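Side-chain contacts in polysaccharide deacetylase (Bacillus anthracis, PDB 2J13), which probably removes acetyl groups from peptidoglycan or a related cell-wall polysaccharide, as a zinc-containing family 4 carbohydrate esterase: residues G90-I93 with K94-D98; D125-L128 with R129-L132; A164-E168 with M169-N173; T136-I139 with K140-G144. All coordinates share one frame; numbering follows the deposited sequence. Where two conformers were deposited one is given.

Contact 1 of 4, residues G90-I93 with K94-D98. With ZN (zinc ion), chain E.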
ATOM      1  N   GLY A  90       3.752   8.696   9.401  1.00 24.63           N
ATOM      2  CA  GLY A  90       4.336   9.003  10.722  1.00 25.99           C
ATOM      3  C   GLY A  90       3.321   9.415  11.776  1.00 27.68           C
ATOM      4  O   GLY A  90       3.439   9.004  12.945  1.00 29.69           O
ATOM      5  N   HIS A  91       2.308  10.188  11.387  1.00 28.74           N
ATOM      6  CA  HIS A  91       1.240  10.584  12.293  1.00 30.18           C
ATOM      7  C   HIS A  91       0.504   9.363  12.796  1.00 29.70           C
ATOM      8  O   HIS A  91       0.207   9.227  13.973  1.00 30.00           O
ATOM      9  CB  HIS A  91       0.249  11.515  11.588  1.00 32.01           C
ATOM     10  CG  HIS A  91      -0.956  11.881  12.411  1.00 36.33           C
ATOM     11  ND1 HIS A  91      -0.922  12.842  13.404  1.00 39.39           N
ATOM     12  CD2 HIS A  91      -2.234  11.436  12.367  1.00 38.21           C
ATOM     13  CE1 HIS A  91      -2.120  12.959  13.945  1.00 40.62           C
ATOM     14  NE2 HIS A  91      -2.936  12.121  13.334  1.00 41.10           N
ATOM     15  N   TYR A  92       0.252   8.432  11.888  1.00 27.51           N
ATOM     16  CA  TYR A  92      -0.415   7.205  12.271  1.00 27.25           C
ATOM     17  C   TYR A  92       0.453   6.401  13.250  1.00 27.10           C
ATOM     18  O   TYR A  92      -0.032   5.969  14.296  1.00 28.21           O
ATOM     19  CB  TYR A  92      -0.753   6.379  11.031  1.00 26.03           C
ATOM     20  CG  TYR A  92      -1.784   5.324  11.325  1.00 25.93           C
ATOM     21  CD1 TYR A  92      -1.399   4.084  11.770  1.00 23.72           C
ATOM     22  CD2 TYR A  92      -3.124   5.581  11.174  1.00 25.99           C
ATOM     23  CE1 TYR A  92      -2.329   3.123  12.078  1.00 26.52           C
ATOM     24  CE2 TYR A  92      -4.070   4.632  11.488  1.00 27.75           C
ATOM     25  CZ  TYR A  92      -3.655   3.394  11.921  1.00 26.73           C
ATOM     26  OH  TYR A  92      -4.558   2.417  12.258  1.00 28.96           O
ATOM     27  N   ILE A  93       1.735   6.195  12.930  1.00 26.77           N
ATOM     28  CA  ILE A  93       2.643   5.443  13.810  1.00 27.99           C
ATOM     29  C   ILE A  93       2.697   6.045  15.221  1.00 29.29           C
ATOM     30  O   ILE A  93       2.615   5.313  16.214  1.00 29.50           O
ATOM     31  CB  ILE A  93       4.092   5.376  13.262  1.00 28.25           C
ATOM     32  CG1 ILE A  93       4.177   4.542  11.978  1.00 28.43           C
ATOM     33  CG2 ILE A  93       5.043   4.746  14.299  1.00 29.46           C
ATOM     34  CD1 ILE A  93       5.497   4.764  11.178  1.00 28.27           C
ATOM     35  N   LYS A  94       2.825   7.362  15.302  1.00 30.43           N
ATOM     36  CA  LYS A  94       2.985   8.026  16.609  1.00 31.94           C
ATOM     37  C   LYS A  94       1.708   7.952  17.448  1.00 32.60           C
ATOM     38  O   LYS A  94       1.777   7.892  18.698  1.00 34.26           O
ATOM     39  CB  LYS A  94       3.389   9.480  16.403  1.00 32.77           C
ATOM     40  CG  LYS A  94       4.773   9.658  15.773  1.00 36.06           C
ATOM     41  CD  LYS A  94       5.951   9.440  16.731  1.00 41.07           C
ATOM     42  CE  LYS A  94       6.083  10.586  17.709  1.00 43.24           C
ATOM     43  NZ  LYS A  94       7.330  10.519  18.524  1.00 46.60           N
ATOM     44  N   THR A  95       0.555   7.990  16.787  1.00 31.29           N
ATOM     45  CA  THR A  95      -0.737   8.086  17.473  1.00 31.26           C
ATOM     46  C   THR A  95      -1.478   6.759  17.621  1.00 30.96           C
ATOM     47  O   THR A  95      -2.467   6.691  18.368  1.00 30.79           O
ATOM     48  CB  THR A  95      -1.661   9.118  16.803  1.00 31.78           C
ATOM     49  OG1 THR A  95      -1.996   8.732  15.448  1.00 32.04           O
ATOM     50  CG2 THR A  95      -1.008  10.514  16.820  1.00 31.63           C
ATOM     51  N   GLN A  96      -1.019   5.709  16.938  1.00 30.10           N
ATOM     52  CA  GLN A  96      -1.726   4.417  16.958  1.00 29.91           C
ATOM     53  C   GLN A  96      -0.765   3.232  17.111  1.00 29.78           C
ATOM     54  O   GLN A  96      -0.876   2.222  16.402  1.00 28.90           O
ATOM     55  CB  GLN A  96      -2.600   4.264  15.695  1.00 30.19           C
ATOM     56  CG  GLN A  96      -3.570   5.405  15.453  1.00 31.00           C
ATOM     57  CD  GLN A  96      -4.707   5.505  16.481  1.00 31.52           C
ATOM     58  OE1 GLN A  96      -5.011   4.538  17.190  1.00 33.21           O
ATOM     59  NE2 GLN A  96      -5.369   6.673  16.530  1.00 33.69           N
ATOM     60  N   LYS A  97       0.153   3.312  18.084  1.00 29.71           N
ATOM     61  CA  LYS A  97       1.152   2.262  18.241  0.50 30.66           C
ATOM     62  C   LYS A  97       0.524   0.887  18.459  1.00 30.34           C
ATOM     63  O   LYS A  97       1.041  -0.096  17.971  1.00 29.98           O
ATOM     64  CB  LYS A  97       2.172   2.567  19.352  0.50 30.95           C
ATOM     65  CG  LYS A  97       3.592   2.149  18.960  0.50 31.95           C
ATOM     66  CD  LYS A  97       4.515   1.888  20.153  0.50 32.31           C
ATOM     67  CE  LYS A  97       5.028   3.172  20.770  0.50 34.40           C
ATOM     68  NZ  LYS A  97       5.850   4.006  19.860  0.50 35.28           N
ATOM     69  N   ASP A  98      -0.582   0.815  19.184  1.00 31.79           N
ATOM     70  CA  ASP A  98      -1.180  -0.481  19.467  1.00 32.26           C
ATOM     71  C   ASP A  98      -1.730  -1.180  18.220  1.00 31.32           C
ATOM     72  O   ASP A  98      -1.528  -2.377  18.051  1.00 30.03           O
ATOM     73  CB  ASP A  98      -2.252  -0.327  20.554  1.00 33.83           C
ATOM     74  CG  ASP A  98      -1.651  -0.043  21.913  1.00 38.23           C
ATOM     75  OD1 ASP A  98      -0.443  -0.340  22.131  1.00 42.15           O
ATOM     76  OD2 ASP A  98      -2.396   0.482  22.766  1.00 44.89           O
TER
HETATM   77 ZN    ZN E1239       0.432  14.044  13.792  1.00 57.55          ZN
HETATM   78  O   HOH W   1       1.654  13.592  15.695  1.00 64.53           O
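The Tyr92 and Gln96 side chains meet at about a right angle, the aliphatic part of the glutamine lying over one face of the phenol ring. Gln96 CG sits 4.1 Å from the Tyr92 ring centroid and only 11° off its normal, which makes a centred CH-pi contact, while Gln96 CB comes 3.8 Å from Tyr92 CE1 nearer the rim. The amide does not stack on the ring: its plane is turned 42° from it. Beyond the ring, Tyr92 OH is hydrogen-bonded to Glu66. One residue back, His91 and Thr95 repeat the i to i+4 pairing more obliquely, with Thr95 CG2 over the imidazole face, 4.2 Å from the centroid and displaced toward the rim. Both pairs lie where helix 90-95, which follows strand 84-88 of the NodB-type parallel sheet, breaks and gives way to helix 97-105. Gln96 is the first residue to leave helical angles and also the N-cap of the second helix. Thr95 OG1 stands between its own backbone N and carbonyl carbon (chi1 63°), a rotamer that turns the hydroxyl back along the helix to donate to His91 O at 2.7 Å. Thr95 N donates to the same oxygen from the opposite face of the carbonyl plane, at 3.1 Å. The imidazole ND1 of His91 binds a zinc ion at 1.9 Å, and this metal also carries a water ligand.

Contact 2 of 4, residues D125-L128 with R129-L132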
ATOM      1  N   ASP A 125      14.838  16.682  -2.749  1.00 26.80           N
ATOM      2  CA  ASP A 125      15.344  15.301  -2.655  1.00 28.16           C
ATOM      3  C   ASP A 125      15.698  14.900  -1.208  1.00 28.69           C
ATOM      4  O   ASP A 125      15.410  13.777  -0.768  1.00 28.52           O
ATOM      5  CB  ASP A 125      16.567  15.068  -3.528  1.00 28.30           C
ATOM      6  CG  ASP A 125      16.268  15.124  -5.011  1.00 30.25           C
ATOM      7  OD1 ASP A 125      15.078  15.282  -5.382  1.00 31.79           O
ATOM      8  OD2 ASP A 125      17.245  14.964  -5.801  1.00 32.58           O
ATOM      9  N   GLU A 126      16.392  15.800  -0.521  1.00 29.35           N
ATOM     10  CA  GLU A 126      16.733  15.625   0.894  1.00 30.35           C
ATOM     11  C   GLU A 126      15.460  15.353   1.733  1.00 29.31           C
ATOM     12  O   GLU A 126      15.430  14.447   2.586  1.00 28.30           O
ATOM     13  CB  GLU A 126      17.509  16.870   1.373  1.00 32.07           C
ATOM     14  CG  GLU A 126      16.942  18.294   0.970  1.00 36.30           C
ATOM     15  CD  GLU A 126      17.232  18.832  -0.512  1.00 39.02           C
ATOM     16  OE1 GLU A 126      17.631  18.111  -1.429  1.00 34.75           O
ATOM     17  OE2 GLU A 126      17.028  20.043  -0.746  1.00 46.32           O
ATOM     18  N   LYS A 127      14.414  16.126   1.477  1.00 28.83           N
ATOM     19  CA  LYS A 127      13.151  16.010   2.191  1.00 28.50           C
ATOM     20  C   LYS A 127      12.474  14.700   1.837  1.00 26.82           C
ATOM     21  O   LYS A 127      11.944  14.006   2.728  1.00 25.54           O
ATOM     22  CB  LYS A 127      12.234  17.196   1.857  1.00 29.41           C
ATOM     23  CG  LYS A 127      10.916  17.224   2.575  1.00 33.66           C
ATOM     24  CD  LYS A 127      11.058  17.030   4.091  1.00 38.55           C
ATOM     25  CE  LYS A 127       9.707  17.086   4.789  1.00 43.12           C
ATOM     26  NZ  LYS A 127       9.702  16.368   6.122  1.00 46.48           N
ATOM     27  N   LEU A 128      12.461  14.325   0.567  1.00 25.23           N
ATOM     28  CA  LEU A 128      11.856  13.043   0.201  0.50 24.90           C
ATOM     29  C   LEU A 128      12.572  11.879   0.888  1.00 24.96           C
ATOM     30  O   LEU A 128      11.927  10.930   1.386  1.00 24.89           O
ATOM     31  CB  LEU A 128      11.841  12.827  -1.317  0.50 25.17           C
ATOM     32  CG  LEU A 128      11.175  11.517  -1.732  0.50 25.02           C
ATOM     33  CD1 LEU A 128       9.716  11.470  -1.229  0.50 23.73           C
ATOM     34  CD2 LEU A 128      11.252  11.272  -3.235  0.50 25.07           C
ATOM     35  N   ARG A 129      13.902  11.936   0.950  1.00 24.43           N
ATOM     36  CA  ARG A 129      14.663  10.857   1.580  1.00 26.82           C
ATOM     37  C   ARG A 129      14.310  10.807   3.051  1.00 25.31           C
ATOM     38  O   ARG A 129      14.115   9.709   3.592  1.00 25.32           O
ATOM     39  CB  ARG A 129      16.188  11.065   1.389  1.00 27.11           C
ATOM     40  CG  ARG A 129      16.625  10.723  -0.019  1.00 30.87           C
ATOM     41  CD  ARG A 129      18.107  10.500  -0.188  1.00 32.90           C
ATOM     42  NE  ARG A 129      18.461  10.673  -1.603  1.00 38.09           N
ATOM     43  CZ  ARG A 129      18.819  11.834  -2.149  1.00 39.30           C
ATOM     44  NH1 ARG A 129      18.877  12.940  -1.419  1.00 41.60           N
ATOM     45  NH2 ARG A 129      19.103  11.882  -3.444  1.00 39.58           N
ATOM     46  N   GLU A 130      14.155  11.955   3.690  1.00 24.42           N
ATOM     47  CA  GLU A 130      13.795  11.976   5.149  1.00 25.43           C
ATOM     48  C   GLU A 130      12.380  11.463   5.353  1.00 24.61           C
ATOM     49  O   GLU A 130      12.115  10.699   6.287  1.00 24.08           O
ATOM     50  CB  GLU A 130      13.909  13.380   5.715  1.00 26.99           C
ATOM     51  CG  GLU A 130      15.345  13.820   5.724  1.00 32.07           C
ATOM     52  CD  GLU A 130      15.590  15.296   5.994  1.00 39.96           C
ATOM     53  OE1 GLU A 130      14.644  16.116   5.965  1.00 44.08           O
ATOM     54  OE2 GLU A 130      16.777  15.627   6.253  1.00 44.77           O
ATOM     55  N   GLU A 131      11.476  11.857   4.455  1.00 23.46           N
ATOM     56  CA  GLU A 131      10.073  11.434   4.541  1.00 23.25           C
ATOM     57  C   GLU A 131       9.929   9.916   4.477  1.00 22.53           C
ATOM     58  O   GLU A 131       9.058   9.369   5.187  1.00 22.82           O
ATOM     59  CB  GLU A 131       9.250  12.083   3.411  1.00 23.35           C
ATOM     60  CG  GLU A 131       8.943  13.571   3.649  1.00 24.56           C
ATOM     61  CD  GLU A 131       7.827  13.778   4.628  1.00 27.34           C
ATOM     62  OE1 GLU A 131       6.915  12.921   4.685  1.00 28.15           O
ATOM     63  OE2 GLU A 131       7.835  14.782   5.355  1.00 31.56           O
ATOM     64  N   LEU A 132      10.749   9.242   3.656  1.00 20.70           N
ATOM     65  CA  LEU A 132      10.719   7.763   3.550  1.00 20.85           C
ATOM     66  C   LEU A 132      11.520   7.106   4.670  1.00 20.31           C
ATOM     67  O   LEU A 132      11.033   6.203   5.336  1.00 20.41           O
ATOM     68  CB  LEU A 132      11.251   7.296   2.206  1.00 20.94           C
ATOM     69  CG  LEU A 132      10.375   7.726   1.025  1.00 22.83           C
ATOM     70  CD1 LEU A 132      11.091   7.304  -0.235  1.00 26.34           C
ATOM     71  CD2 LEU A 132       8.970   7.151   1.117  1.00 24.99           C
TER
HETATM   72  O   HOH W   2      19.630  14.281  -4.875  1.00 32.98           O
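The guanidinium of Arg129 reaches back along the helix toward Asp125, and at its edge, in its plane, lies a water that accepts from Arg129 NH2 at 2.8 Å. The same water donates to Asp125 OD2 at 2.6 Å, so the two charged groups are joined through solvent. No direct salt bridge forms between them: Asp125 OD2 is 4.3 Å from Arg129 NH2 and well out of the guanidinium plane, with no N-H aimed at it, so the opposite charges are merely near each other. The carboxylate instead forms a salt bridge with Arg161. Nearer the backbone, Arg129 NH1 packs 3.8 Å from Asp125 CB. The second flat group, the carboxylate of Glu131, is gripped by Lys127 NZ, which donates to Glu131 OE2 at 2.6 Å. The ammonium meets this oxygen on its anti side, 16° out of the carboxylate plane. Lys127 and Glu131 both bend at chi2 to meet, giving an i to i+4 salt bridge along the helix. Glu131 OE2 also accepts from Ser116 OG, which ties the bridge to the loop that precedes the helix, and the two donors would be expected to favour the ionised carboxylate. This first part of helix 125-143 rests on helix 160-168 through Leu132 on Thr166, with Trp115 and Pro118 from loops covering Glu131.

Contact 3 of 4, residues A164-E168 with M169-N173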
ATOM      1  N   ALA A 164      11.917   7.099  -9.516  1.00 23.66           N
ATOM      2  CA  ALA A 164      13.300   6.675  -9.596  1.00 24.58           C
ATOM      3  C   ALA A 164      14.054   6.852  -8.253  1.00 24.87           C
ATOM      4  O   ALA A 164      14.822   6.000  -7.879  1.00 25.43           O
ATOM      5  CB  ALA A 164      14.019   7.405 -10.747  1.00 24.62           C
ATOM      6  N   LEU A 165      13.797   7.943  -7.546  1.00 25.78           N
ATOM      7  CA  LEU A 165      14.433   8.194  -6.236  0.50 25.86           C
ATOM      8  C   LEU A 165      13.977   7.166  -5.210  1.00 25.68           C
ATOM      9  O   LEU A 165      14.778   6.662  -4.409  1.00 25.95           O
ATOM     10  CB  LEU A 165      14.111   9.599  -5.739  0.50 26.38           C
ATOM     11  CG  LEU A 165      14.655  10.792  -6.539  0.50 27.88           C
ATOM     12  CD1 LEU A 165      14.141  12.079  -5.940  0.50 29.58           C
ATOM     13  CD2 LEU A 165      16.172  10.773  -6.609  0.50 29.60           C
ATOM     14  N   THR A 166      12.700   6.829  -5.255  1.00 25.06           N
ATOM     15  CA  THR A 166      12.146   5.806  -4.349  1.00 24.09           C
ATOM     16  C   THR A 166      12.787   4.432  -4.598  1.00 24.37           C
ATOM     17  O   THR A 166      13.196   3.771  -3.658  1.00 24.24           O
ATOM     18  CB  THR A 166      10.603   5.779  -4.498  1.00 23.76           C
ATOM     19  OG1 THR A 166      10.090   7.096  -4.166  1.00 23.20           O
ATOM     20  CG2 THR A 166       9.952   4.672  -3.589  1.00 24.59           C
ATOM     21  N   LYS A 167      12.885   4.000  -5.855  1.00 25.07           N
ATOM     22  CA  LYS A 167      13.560   2.760  -6.214  1.00 26.90           C
ATOM     23  C   LYS A 167      15.033   2.750  -5.801  1.00 27.27           C
ATOM     24  O   LYS A 167      15.541   1.748  -5.306  1.00 27.28           O
ATOM     25  CB  LYS A 167      13.465   2.520  -7.726  1.00 26.95           C
ATOM     26  CG  LYS A 167      14.226   1.326  -8.255  1.00 29.38           C
ATOM     27  CD  LYS A 167      14.073   1.283  -9.782  1.00 29.92           C
ATOM     28  CE  LYS A 167      15.113   0.440 -10.486  1.00 34.52           C
ATOM     29  NZ  LYS A 167      14.837   0.483 -11.982  1.00 37.55           N
ATOM     30  N   GLU A 168      15.709   3.862  -6.031  1.00 29.01           N
ATOM     31  CA  GLU A 168      17.122   3.996  -5.692  1.00 31.22           C
ATOM     32  C   GLU A 168      17.349   3.800  -4.202  1.00 30.92           C
ATOM     33  O   GLU A 168      18.389   3.251  -3.793  1.00 31.93           O
ATOM     34  CB  GLU A 168      17.570   5.390  -6.138  1.00 31.39           C
ATOM     35  CG  GLU A 168      19.020   5.768  -5.935  1.00 34.85           C
ATOM     36  CD  GLU A 168      19.226   7.269  -6.232  1.00 37.04           C
ATOM     37  OE1 GLU A 168      18.616   7.778  -7.217  1.00 44.90           O
ATOM     38  OE2 GLU A 168      19.968   7.945  -5.477  1.00 45.47           O
ATOM     39  N   MET A 169      16.387   4.235  -3.387  1.00 30.77           N
ATOM     40  CA  MET A 169      16.447   4.036  -1.932  1.00 31.67           C
ATOM     41  C   MET A 169      16.094   2.613  -1.487  1.00 30.29           C
ATOM     42  O   MET A 169      16.196   2.303  -0.319  1.00 30.70           O
ATOM     43  CB  MET A 169      15.565   5.050  -1.217  1.00 30.95           C
ATOM     44  CG  MET A 169      15.969   6.509  -1.453  1.00 33.86           C
ATOM     45  SD  MET A 169      14.936   7.639  -0.569  1.00 37.43           S
ATOM     46  CE  MET A 169      15.274   7.194   1.140  1.00 38.96           C
ATOM     47  N   GLY A 170      15.687   1.761  -2.427  1.00 28.72           N
ATOM     48  CA  GLY A 170      15.491   0.350  -2.184  1.00 28.56           C
ATOM     49  C   GLY A 170      14.040  -0.056  -2.012  1.00 27.38           C
ATOM     50  O   GLY A 170      13.763  -1.156  -1.505  1.00 29.27           O
ATOM     51  N   TYR A 171      13.120   0.797  -2.454  1.00 25.75           N
ATOM     52  CA  TYR A 171      11.678   0.516  -2.348  1.00 23.72           C
ATOM     53  C   TYR A 171      11.007   0.239  -3.671  1.00 23.81           C
ATOM     54  O   TYR A 171      11.381   0.812  -4.689  1.00 24.53           O
ATOM     55  CB  TYR A 171      10.973   1.720  -1.728  1.00 22.77           C
ATOM     56  CG  TYR A 171      11.536   2.132  -0.390  1.00 21.70           C
ATOM     57  CD1 TYR A 171      11.215   1.423   0.759  1.00 23.56           C
ATOM     58  CD2 TYR A 171      12.319   3.274  -0.281  1.00 20.93           C
ATOM     59  CE1 TYR A 171      11.718   1.807   2.011  1.00 22.66           C
ATOM     60  CE2 TYR A 171      12.824   3.682   0.953  1.00 23.01           C
ATOM     61  CZ  TYR A 171      12.511   2.953   2.096  1.00 24.51           C
ATOM     62  OH  TYR A 171      13.026   3.345   3.313  1.00 24.56           O
ATOM     63  N   TYR A 172       9.998  -0.635  -3.632  1.00 22.29           N
ATOM     64  CA  TYR A 172       8.988  -0.688  -4.701  1.00 22.57           C
ATOM     65  C   TYR A 172       7.978   0.448  -4.547  1.00 21.79           C
ATOM     66  O   TYR A 172       7.525   0.793  -3.440  1.00 21.69           O
ATOM     67  CB  TYR A 172       8.210  -1.987  -4.687  1.00 23.68           C
ATOM     68  CG  TYR A 172       9.013  -3.242  -4.917  1.00 25.41           C
ATOM     69  CD1 TYR A 172       9.299  -3.673  -6.199  1.00 27.52           C
ATOM     70  CD2 TYR A 172       9.448  -4.008  -3.852  1.00 26.83           C
ATOM     71  CE1 TYR A 172      10.003  -4.862  -6.402  1.00 29.69           C
ATOM     72  CE2 TYR A 172      10.155  -5.188  -4.040  1.00 29.00           C
ATOM     73  CZ  TYR A 172      10.438  -5.596  -5.304  1.00 28.72           C
ATOM     74  OH  TYR A 172      11.141  -6.770  -5.475  1.00 32.58           O
ATOM     75  N   ASN A 173       7.537   0.950  -5.688  1.00 21.11           N
ATOM     76  CA  ASN A 173       6.475   1.920  -5.762  1.00 21.34           C
ATOM     77  C   ASN A 173       5.182   1.117  -6.029  1.00 21.60           C
ATOM     78  O   ASN A 173       5.000   0.586  -7.134  1.00 22.07           O
ATOM     79  CB  ASN A 173       6.717   2.817  -6.963  1.00 21.61           C
ATOM     80  CG  ASN A 173       7.917   3.771  -6.778  1.00 23.22           C
ATOM     81  OD1 ASN A 173       7.816   4.752  -6.037  1.00 24.10           O
ATOM     82  ND2 ASN A 173       9.040   3.492  -7.475  1.00 23.81           N
TER
HETATM   83  O   HOH W   3       7.232   7.126  -4.813  1.00 25.79           O
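Thr166 and Asn173 are linked by a water that donates to both, at 2.9 Å from Thr166 OG1 and 2.7 Å from Asn173 OD1. Each side chain has a further polar partner: Thr166 OG1 is bonded to Thr162 O and Asn173 ND2 to Leu163 O, so the amide is held from both its oxygen and its nitrogen. In the backbone, Tyr171 N donates to Thr166 O at 3.2 Å with an N-H...O angle of 156°, and Gly170 N donates to Lys167 O at 2.9 Å from above the carbonyl plane. Together with the positive phi of Gly170 (102°), these bonds into the last turn define a Schellman motif that ends helix 160-168. The chain then enters strand 172-174, the middle strand of a small parallel sheet between 46-47 and 150-151. A CA-H...O contact from Lys167 CA to Tyr171 O, 3.3 Å, closes the turn further. With CG2 anti to the backbone N, the Thr166 methyl faces the emerging chain, touching Tyr171 CB at 3.6 Å and Asn173 OD1 at 3.2 Å. The Tyr171 side chain crosses that of Thr166 at about a right angle, the Thr166 carbonyl oxygen lying at its ring edge near the ring plane, and Tyr171 OH is hydrogen-bonded to Thr136 OG1. Met169 lays CG 3.2 Å from Leu165 O and packs on Arg129, Leu132 and Thr133 of helix 125-143.

Contact 4 of 4, residues T136-I139 with K140-G144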
ATOM      1  N   THR A 136      10.467   4.271   7.670  1.00 20.21           N
ATOM      2  CA  THR A 136      11.088   2.947   7.634  1.00 20.71           C
ATOM      3  C   THR A 136      11.750   2.619   8.964  1.00 21.12           C
ATOM      4  O   THR A 136      11.506   1.576   9.555  1.00 22.00           O
ATOM      5  CB  THR A 136      12.079   2.809   6.486  1.00 21.25           C
ATOM      6  OG1 THR A 136      11.339   2.831   5.247  1.00 20.15           O
ATOM      7  CG2 THR A 136      12.857   1.494   6.579  1.00 20.85           C
ATOM      8  N   GLU A 137      12.530   3.564   9.442  1.00 21.67           N
ATOM      9  CA  GLU A 137      13.220   3.372  10.733  1.00 24.53           C
ATOM     10  C   GLU A 137      12.213   3.249  11.879  1.00 23.62           C
ATOM     11  O   GLU A 137      12.396   2.416  12.801  1.00 24.57           O
ATOM     12  CB  GLU A 137      14.187   4.528  10.966  1.00 25.22           C
ATOM     13  CG  GLU A 137      15.325   4.557   9.955  1.00 28.51           C
ATOM     14  CD  GLU A 137      16.338   5.670  10.187  1.00 30.37           C
ATOM     15  OE1 GLU A 137      16.104   6.576  11.010  1.00 36.43           O
ATOM     16  OE2 GLU A 137      17.376   5.626   9.489  1.00 39.08           O
ATOM     17  N   GLU A 138      11.155   4.051  11.873  1.00 22.95           N
ATOM     18  CA  GLU A 138      10.128   3.974  12.917  1.00 23.89           C
ATOM     19  C   GLU A 138       9.375   2.639  12.875  1.00 22.96           C
ATOM     20  O   GLU A 138       9.142   2.019  13.938  1.00 23.52           O
ATOM     21  CB  GLU A 138       9.172   5.146  12.814  1.00 25.47           C
ATOM     22  CG  GLU A 138       8.396   5.482  14.026  1.00 28.83           C
ATOM     23  CD  GLU A 138       9.247   6.160  15.140  1.00 32.91           C
ATOM     24  OE1 GLU A 138      10.229   6.904  14.846  1.00 36.03           O
ATOM     25  OE2 GLU A 138       8.917   5.952  16.320  1.00 36.81           O
ATOM     26  N   ILE A 139       8.994   2.169  11.693  1.00 21.62           N
ATOM     27  CA  ILE A 139       8.353   0.852  11.585  1.00 22.06           C
ATOM     28  C   ILE A 139       9.238  -0.253  12.195  1.00 22.88           C
ATOM     29  O   ILE A 139       8.790  -1.046  13.047  1.00 24.41           O
ATOM     30  CB  ILE A 139       8.018   0.487  10.112  1.00 22.15           C
ATOM     31  CG1 ILE A 139       6.884   1.358   9.583  1.00 21.78           C
ATOM     32  CG2 ILE A 139       7.681  -1.014  10.010  1.00 23.67           C
ATOM     33  CD1 ILE A 139       6.793   1.310   8.014  1.00 21.01           C
ATOM     34  N   LYS A 140      10.503  -0.275  11.793  1.00 23.09           N
ATOM     35  CA  LYS A 140      11.479  -1.265  12.283  1.00 24.05           C
ATOM     36  C   LYS A 140      11.705  -1.180  13.781  1.00 24.35           C
ATOM     37  O   LYS A 140      11.669  -2.228  14.475  1.00 25.46           O
ATOM     38  CB  LYS A 140      12.792  -1.100  11.550  1.00 24.68           C
ATOM     39  CG  LYS A 140      12.755  -1.595  10.109  1.00 26.42           C
ATOM     40  CD  LYS A 140      14.026  -1.226   9.386  1.00 29.32           C
ATOM     41  CE  LYS A 140      14.017  -1.758   7.983  1.00 31.93           C
ATOM     42  NZ  LYS A 140      15.314  -1.562   7.331  1.00 34.51           N
ATOM     43  N   LYS A 141      11.854   0.030  14.306  1.00 23.96           N
ATOM     44  CA  LYS A 141      12.125   0.192  15.777  1.00 24.11           C
ATOM     45  C   LYS A 141      10.880  -0.127  16.610  1.00 24.89           C
ATOM     46  O   LYS A 141      10.985  -0.789  17.650  1.00 25.66           O
ATOM     47  CB  LYS A 141      12.534   1.612  16.092  1.00 24.90           C
ATOM     48  CG  LYS A 141      13.881   2.018  15.565  1.00 26.56           C
ATOM     49  CD  LYS A 141      15.033   1.269  16.233  1.00 28.15           C
ATOM     50  CE  LYS A 141      16.399   1.887  15.946  1.00 31.11           C
ATOM     51  NZ  LYS A 141      17.538   0.987  16.354  1.00 29.63           N
ATOM     52  N   VAL A 142       9.704   0.336  16.163  1.00 24.23           N
ATOM     53  CA  VAL A 142       8.465   0.180  16.924  1.00 25.06           C
ATOM     54  C   VAL A 142       7.957  -1.256  16.870  1.00 25.93           C
ATOM     55  O   VAL A 142       7.531  -1.832  17.914  1.00 27.68           O
ATOM     56  CB  VAL A 142       7.386   1.181  16.497  1.00 25.05           C
ATOM     57  CG1 VAL A 142       6.051   0.828  17.094  1.00 27.22           C
ATOM     58  CG2 VAL A 142       7.780   2.606  16.864  1.00 25.09           C
ATOM     59  N   THR A 143       7.995  -1.880  15.701  1.00 25.86           N
ATOM     60  CA  THR A 143       7.318  -3.178  15.554  1.00 26.03           C
ATOM     61  C   THR A 143       8.220  -4.381  15.423  1.00 26.82           C
ATOM     62  O   THR A 143       7.780  -5.515  15.639  1.00 28.64           O
ATOM     63  CB  THR A 143       6.423  -3.200  14.292  1.00 24.99           C
ATOM     64  OG1 THR A 143       7.252  -3.257  13.135  1.00 24.47           O
ATOM     65  CG2 THR A 143       5.539  -2.025  14.251  1.00 25.49           C
ATOM     66  N   GLY A 144       9.481  -4.153  15.074  1.00 28.19           N
ATOM     67  CA  GLY A 144      10.398  -5.204  14.734  1.00 27.41           C
ATOM     68  C   GLY A 144      10.274  -5.875  13.402  1.00 27.00           C
ATOM     69  O   GLY A 144      11.004  -6.803  13.126  1.00 27.40           O
TER
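A chi1 of 72° in Thr143 places OG1 between its backbone N and carbonyl carbon, facing back toward Ile139 O, to which it donates at 2.7 Å. Thr143 N donates to the same oxygen at 2.9 Å, and the two donors come from opposite faces of the carbonyl plane, OG1 standing 40° out of it. The carbonyl of Ile139 is therefore gripped twice in the last turn of the helix. Alongside, Ile139 CG2 runs in the same direction as the threonine side chain and lies 3.9 Å from Thr143 OG1. Thr136 and Lys140 also lie side by side: the extended lysine passes its CE 3.7 Å from Thr136 CG2, an aliphatic contact, while Thr136 OG1 has Tyr171 OH as its partner. Glu138, bent at chi2, crosses Val142 obliquely, with OE2 3.6 Å from Val142 CG2. Helical geometry ends at Gly144, whose phi is positive (75°) and whose N donates to Lys140 O. This C-terminal half of helix 125-143 is packed against helix 90-95 by Glu138 and Ile139 on Ile93, against helix 97-105 by Val142 and Thr143 on Leu100, and against strand 109-112 by Ile139 and Thr143 on Ile110.

Overall arrangement
From the N terminus, contact 1 spans the break between helices 90-95 and 97-105; contacts 2 and 4 follow on the two halves of helix 125-143, and contact 3 covers the exit of helix 160-168 into strand 172-174. All four are local and run in series, so none encloses or crosses another, and each closes no more than a helical turn or a cap. They meet in space through helix 125-143. Its later half touches contact 1, with Ile93 CG2 3.4 Å from Glu138 CG, whereas its earlier half receives Met169 SD of contact 3 at 3.6 Å from Arg129 CG. Contacts 3 and 4 join through the hydrogen bond between the Tyr171 and Thr136 hydroxyls.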